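Local coordinates for protein putative alpha-ketoglutarate-dependent taurine dioxygenase (PDB 5HSX) that probably acts as an iron(II)- and 2-oxoglutarate-dependent dioxygenase of the TauD/TfdA family, at residues Gly80-Gly85 / Thr291-Asp296; Phe61-Phe66 / Val254-Gln259. All coordinates share one frame; numbering follows the deposited sequence.

Interaction 1: Gly80-Gly85 / Thr291-Asp296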
# COMPACT_ATOMS: atom_id res chain seq x y z
N GLY B 80 13.19 25.37 7.82
CA GLY B 80 12.43 26.36 7.10
C GLY B 80 11.60 27.21 8.04
O GLY B 80 11.78 27.18 9.26
N GLU B 81 10.70 28.00 7.44
CA GLU B 81 9.79 28.86 8.18
C GLU B 81 8.50 28.10 8.48
O GLU B 81 7.92 27.48 7.59
CB GLU B 81 9.45 30.12 7.39
CG GLU B 81 10.52 31.17 7.37
CD GLU B 81 10.70 31.78 8.74
OE1 GLU B 81 11.62 31.33 9.46
OE2 GLU B 81 9.91 32.68 9.10
N LEU B 82 8.06 28.16 9.73
CA LEU B 82 6.84 27.46 10.12
C LEU B 82 5.61 28.22 9.64
O LEU B 82 5.54 29.44 9.73
CB LEU B 82 6.78 27.31 11.65
CG LEU B 82 7.58 26.24 12.39
CD1 LEU B 82 7.11 24.88 11.98
CD2 LEU B 82 9.08 26.37 12.18
N THR B 83 4.61 27.48 9.15
CA THR B 83 3.31 28.10 8.92
C THR B 83 2.64 28.39 10.26
O THR B 83 2.88 27.70 11.25
CB THR B 83 2.41 27.21 8.05
OG1 THR B 83 2.02 26.05 8.79
CG2 THR B 83 3.15 26.77 6.80
N LEU B 84 1.83 29.44 10.28
CA LEU B 84 1.11 29.87 11.48
C LEU B 84 -0.37 29.63 11.26
O LEU B 84 -0.94 30.08 10.25
CB LEU B 84 1.40 31.34 11.78
CG LEU B 84 2.90 31.59 11.97
CD1 LEU B 84 3.20 33.07 12.08
CD2 LEU B 84 3.41 30.86 13.20
N GLY B 85 -0.99 28.93 12.20
CA GLY B 85 -2.17 28.12 11.94
C GLY B 85 -3.49 28.85 11.77
O GLY B 85 -3.55 30.02 11.37
N THR B 291 3.55 20.07 12.12
CA THR B 291 3.99 21.40 11.71
C THR B 291 4.21 21.36 10.21
O THR B 291 4.42 20.29 9.63
CB THR B 291 5.29 21.79 12.42
OG1 THR B 291 6.30 20.81 12.12
CG2 THR B 291 5.09 21.87 13.93
N THR B 292 4.13 22.51 9.55
CA THR B 292 4.45 22.54 8.13
C THR B 292 5.29 23.77 7.83
O THR B 292 5.26 24.77 8.55
CB THR B 292 3.20 22.47 7.21
OG1 THR B 292 2.62 23.76 7.04
CG2 THR B 292 2.12 21.53 7.77
N LEU B 293 6.07 23.66 6.76
CA LEU B 293 7.05 24.66 6.39
C LEU B 293 6.57 25.41 5.16
O LEU B 293 6.13 24.80 4.18
CB LEU B 293 8.41 24.01 6.14
CG LEU B 293 8.97 23.18 7.30
CD1 LEU B 293 10.33 22.60 6.94
CD2 LEU B 293 9.06 24.01 8.58
N VAL B 294 6.69 26.75 5.20
CA VAL B 294 6.22 27.62 4.13
C VAL B 294 6.98 27.33 2.84
O VAL B 294 8.21 27.28 2.83
CB VAL B 294 6.37 29.09 4.55
CG1 VAL B 294 5.98 30.05 3.42
CG2 VAL B 294 5.56 29.37 5.82
N GLY B 295 6.25 27.15 1.74
CA GLY B 295 6.83 26.86 0.45
C GLY B 295 6.72 28.05 -0.50
O GLY B 295 6.09 29.06 -0.21
N ASP B 296 7.37 27.90 -1.65
CA ASP B 296 7.37 28.93 -2.69
C ASP B 296 6.31 28.62 -3.74
O ASP B 296 5.63 27.59 -3.69
CB ASP B 296 8.76 29.03 -3.31
CG ASP B 296 9.73 29.82 -2.45
OD1 ASP B 296 9.33 30.88 -1.91
OD2 ASP B 296 10.90 29.39 -2.31
O HOH W 1 10.26 27.03 4.66
O HOH W 2 3.49 24.83 11.20
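Thr83 and Thr292 meet through both backbone and side chain. From its CB, 3.6 Å from Thr292 OG1, the Thr83 side chain divides into a polar and an apolar branch. OG1 lies between the backbone N and the carbonyl carbon (chi1 69°), and there shares a hydrogen bond with Thr292 OG1 at 2.9 Å; it also hydrogen-bonds Tyr99 OH, its stronger partner, so the hydroxyl is held between Tyr99 and Thr292. CG2 passes close to the same Thr292 oxygen and packs on Val294 CG2 at 3.7 Å. Threonine suits the place because one branch can hydrogen-bond while the other packs on Val294.

The backbones form a single beta bridge between Leu82 and Leu293. Val294 N donates to Glu81 O at 2.8 Å, and Thr83 N to Thr292 O at 2.9 Å with a nearly straight N-H...O angle of 172°. Glu81 O also receives a CA-H...O contact from Leu293. Water extends the pairing at both ends: one molecule joins Glu81 N to Val294 O, another Thr292 N to Thr83 O. Although the CB of Leu82 points away from the other segment, its CD1 turns back to Thr291 CB at 3.6 Å and Leu293 CD2 at 4.0 Å, so one methyl of the branched leucine makes the apolar contact.

The bridge ties the loop after helix 69-77 to strand 287-293. Leu82 also rests on Ser76 and Ala77 of that helix, and Ser76 hydrogen-bonds Thr291. Val320 of helix 313-322 packs on Thr83 and Thr292, while strand 135-140 flanks strand 287-293.

Interaction 2: Phe61-Phe66 / Val254-Gln259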
# COMPACT_ATOMS: atom_id res chain seq x y z
N PHE B 61 11.75 9.02 8.17
CA PHE B 61 11.05 8.65 9.40
C PHE B 61 12.02 8.54 10.56
O PHE B 61 13.15 8.08 10.40
CB PHE B 61 10.30 7.32 9.24
CG PHE B 61 9.34 7.29 8.08
CD1 PHE B 61 8.09 7.89 8.18
CD2 PHE B 61 9.68 6.65 6.90
CE1 PHE B 61 7.20 7.85 7.12
CE2 PHE B 61 8.79 6.60 5.83
CZ PHE B 61 7.54 7.21 5.94
N PHE B 62 11.57 8.97 11.74
CA PHE B 62 12.30 8.80 12.98
C PHE B 62 11.46 7.96 13.93
O PHE B 62 10.23 7.95 13.86
CB PHE B 62 12.64 10.15 13.65
CG PHE B 62 13.34 11.13 12.74
CD1 PHE B 62 14.73 11.25 12.76
CD2 PHE B 62 12.62 11.95 11.88
CE1 PHE B 62 15.38 12.16 11.93
CE2 PHE B 62 13.26 12.86 11.05
CZ PHE B 62 14.65 12.97 11.08
N ARG B 63 12.14 7.24 14.83
CA ARG B 63 11.49 6.43 15.85
C ARG B 63 11.98 6.84 17.23
O ARG B 63 13.11 7.31 17.39
CB ARG B 63 11.78 4.93 15.65
CG ARG B 63 11.37 4.36 14.30
CD ARG B 63 9.87 4.24 14.17
NE ARG B 63 9.51 3.38 13.05
CZ ARG B 63 8.26 3.04 12.73
NH1 ARG B 63 7.24 3.51 13.44
NH2 ARG B 63 8.04 2.24 11.70
N GLU B 64 11.11 6.64 18.23
CA GLU B 64 11.47 6.84 19.63
C GLU B 64 11.90 8.28 19.90
O GLU B 64 12.85 8.53 20.64
CB GLU B 64 12.55 5.86 20.08
CG GLU B 64 12.16 4.41 20.00
CD GLU B 64 11.04 4.06 20.94
OE1 GLU B 64 10.01 3.53 20.47
OE2 GLU B 64 11.18 4.32 22.16
N GLN B 65 11.20 9.24 19.29
CA GLN B 65 11.45 10.67 19.50
C GLN B 65 10.22 11.24 20.21
O GLN B 65 9.23 11.60 19.58
CB GLN B 65 11.71 11.37 18.17
CG GLN B 65 12.80 10.71 17.33
CD GLN B 65 14.18 10.88 17.95
OE1 GLN B 65 14.45 11.86 18.65
NE2 GLN B 65 15.06 9.92 17.71
N PHE B 66 10.29 11.32 21.54
CA PHE B 66 9.17 11.76 22.36
C PHE B 66 9.35 13.25 22.64
O PHE B 66 10.16 13.63 23.48
CB PHE B 66 9.07 10.92 23.62
CG PHE B 66 8.94 9.45 23.34
CD1 PHE B 66 7.70 8.90 23.04
CD2 PHE B 66 10.06 8.63 23.33
CE1 PHE B 66 7.57 7.55 22.75
CE2 PHE B 66 9.94 7.28 23.04
CZ PHE B 66 8.70 6.74 22.75
N VAL B 254 5.32 3.90 -0.43
CA VAL B 254 5.81 3.31 0.82
C VAL B 254 4.71 3.44 1.87
O VAL B 254 3.96 4.42 1.88
CB VAL B 254 7.13 3.97 1.29
CG1 VAL B 254 6.90 5.45 1.67
CG2 VAL B 254 7.75 3.18 2.44
N ARG B 255 4.61 2.44 2.74
CA ARG B 255 3.63 2.40 3.82
C ARG B 255 4.37 2.45 5.16
O ARG B 255 5.42 1.82 5.32
CB ARG B 255 2.77 1.14 3.71
CG ARG B 255 1.67 0.99 4.77
CD ARG B 255 0.74 -0.13 4.36
NE ARG B 255 -0.25 -0.41 5.39
CZ ARG B 255 -1.34 -1.15 5.19
NH1 ARG B 255 -1.59 -1.64 3.99
NH2 ARG B 255 -2.19 -1.37 6.19
N PHE B 256 3.81 3.18 6.12
CA PHE B 256 4.45 3.42 7.42
C PHE B 256 3.48 3.04 8.52
O PHE B 256 2.36 3.57 8.57
CB PHE B 256 4.85 4.90 7.55
CG PHE B 256 5.64 5.22 8.80
CD1 PHE B 256 6.94 4.76 8.95
CD2 PHE B 256 5.10 6.03 9.78
CE1 PHE B 256 7.67 5.08 10.08
CE2 PHE B 256 5.83 6.37 10.91
CZ PHE B 256 7.12 5.90 11.06
N LYS B 257 3.90 2.16 9.41
CA LYS B 257 3.11 1.81 10.58
C LYS B 257 3.64 2.61 11.76
O LYS B 257 4.81 2.47 12.14
CB LYS B 257 3.16 0.31 10.87
CG LYS B 257 2.35 -0.05 12.12
CD LYS B 257 2.21 -1.56 12.27
CE LYS B 257 1.25 -1.91 13.41
NZ LYS B 257 1.71 -1.45 14.75
N TRP B 258 2.78 3.46 12.31
CA TRP B 258 3.17 4.37 13.38
C TRP B 258 3.40 3.64 14.69
O TRP B 258 2.81 2.60 14.98
CB TRP B 258 2.09 5.44 13.58
CG TRP B 258 2.00 6.37 12.44
CD1 TRP B 258 1.28 6.20 11.29
CD2 TRP B 258 2.67 7.63 12.31
NE1 TRP B 258 1.46 7.28 10.46
CE2 TRP B 258 2.31 8.17 11.06
CE3 TRP B 258 3.54 8.35 13.14
CZ2 TRP B 258 2.79 9.40 10.62
CZ3 TRP B 258 4.01 9.57 12.70
CH2 TRP B 258 3.64 10.08 11.44
N GLN B 259 4.28 4.22 15.50
CA GLN B 259 4.40 3.91 16.91
C GLN B 259 4.45 5.23 17.67
O GLN B 259 4.75 6.28 17.08
CB GLN B 259 5.65 3.08 17.23
CG GLN B 259 5.70 1.73 16.51
CD GLN B 259 7.00 1.00 16.78
OE1 GLN B 259 7.47 0.95 17.92
NE2 GLN B 259 7.60 0.44 15.74
O HOH W 3 6.52 0.73 9.19
O HOH W 4 9.48 3.01 17.87
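Phe61 and Phe256 lay their rings together in an offset stack, centroids 4.0 Å apart and planes only 7° from parallel. The two side chains enter from opposite directions, and Phe256 CD1 sits over the centre of the Phe61 ring. Flat, apolar phenylalanine suits such a layer because two broad faces can close on each other without any polar group to satisfy.

Arg63 adds the polar half. Bent at chi2 (-72°), which turns CD, the side chain brings its guanidinium tip to tip with Phe256, the two planes 25° apart and Arg63 NH2 3.3 Å from Phe256 CE1. End-on, the guanidinium grips one atom with two nitrogens: NH1 reaches Lys257 O at 2.9 Å and NH2 the same oxygen at 3.3 Å, the acceptor lying in the guanidinium plane. Phe256 CE1 lies over the rim of one face and Gln259 NE2 over the rim of the other. Arginine can do this because its flat head can be packed on both faces while its N-H groups bond in plane.

In the next shell, Ser262 OG hydrogen-bonds both Arg63 NH1 and Gln259 O, linking the arginine to the loop that follows its acceptor. Trp258 receives Phe256 CE2 over its face, at 3.6 Å, and its indole is held by Thr150. Trp152 meets Phe61 edge-to-face.

Strand 59-62 belongs to the large mixed sheet and strand 253-256 to the four-stranded one; aromatic packing between two sheets is consistent with the core of the double-stranded beta-helix, or jelly roll, of the cupin superfamily.

Interactions 1 and 2 lie about 22 Å apart between centres, and their nearest atoms are about 10 Å apart without touching. Along the chain their segments alternate: 61-66, 80-85, 254-259, then 291-296, with helix 69-77 between the first two. Both reach the seven-stranded sheet, where strands 59-62 and 287-293 are separated by 263-267 and 135-140. Interaction 2 bridges this sheet to the four-stranded one, whose strand 271-274 carries His273 of the sodium site; in interaction 1 the side chain of Thr292 lies about 8 Å from that ion. Since His123 and Asp125 also bind it, the sodium probably marks the family's iron position.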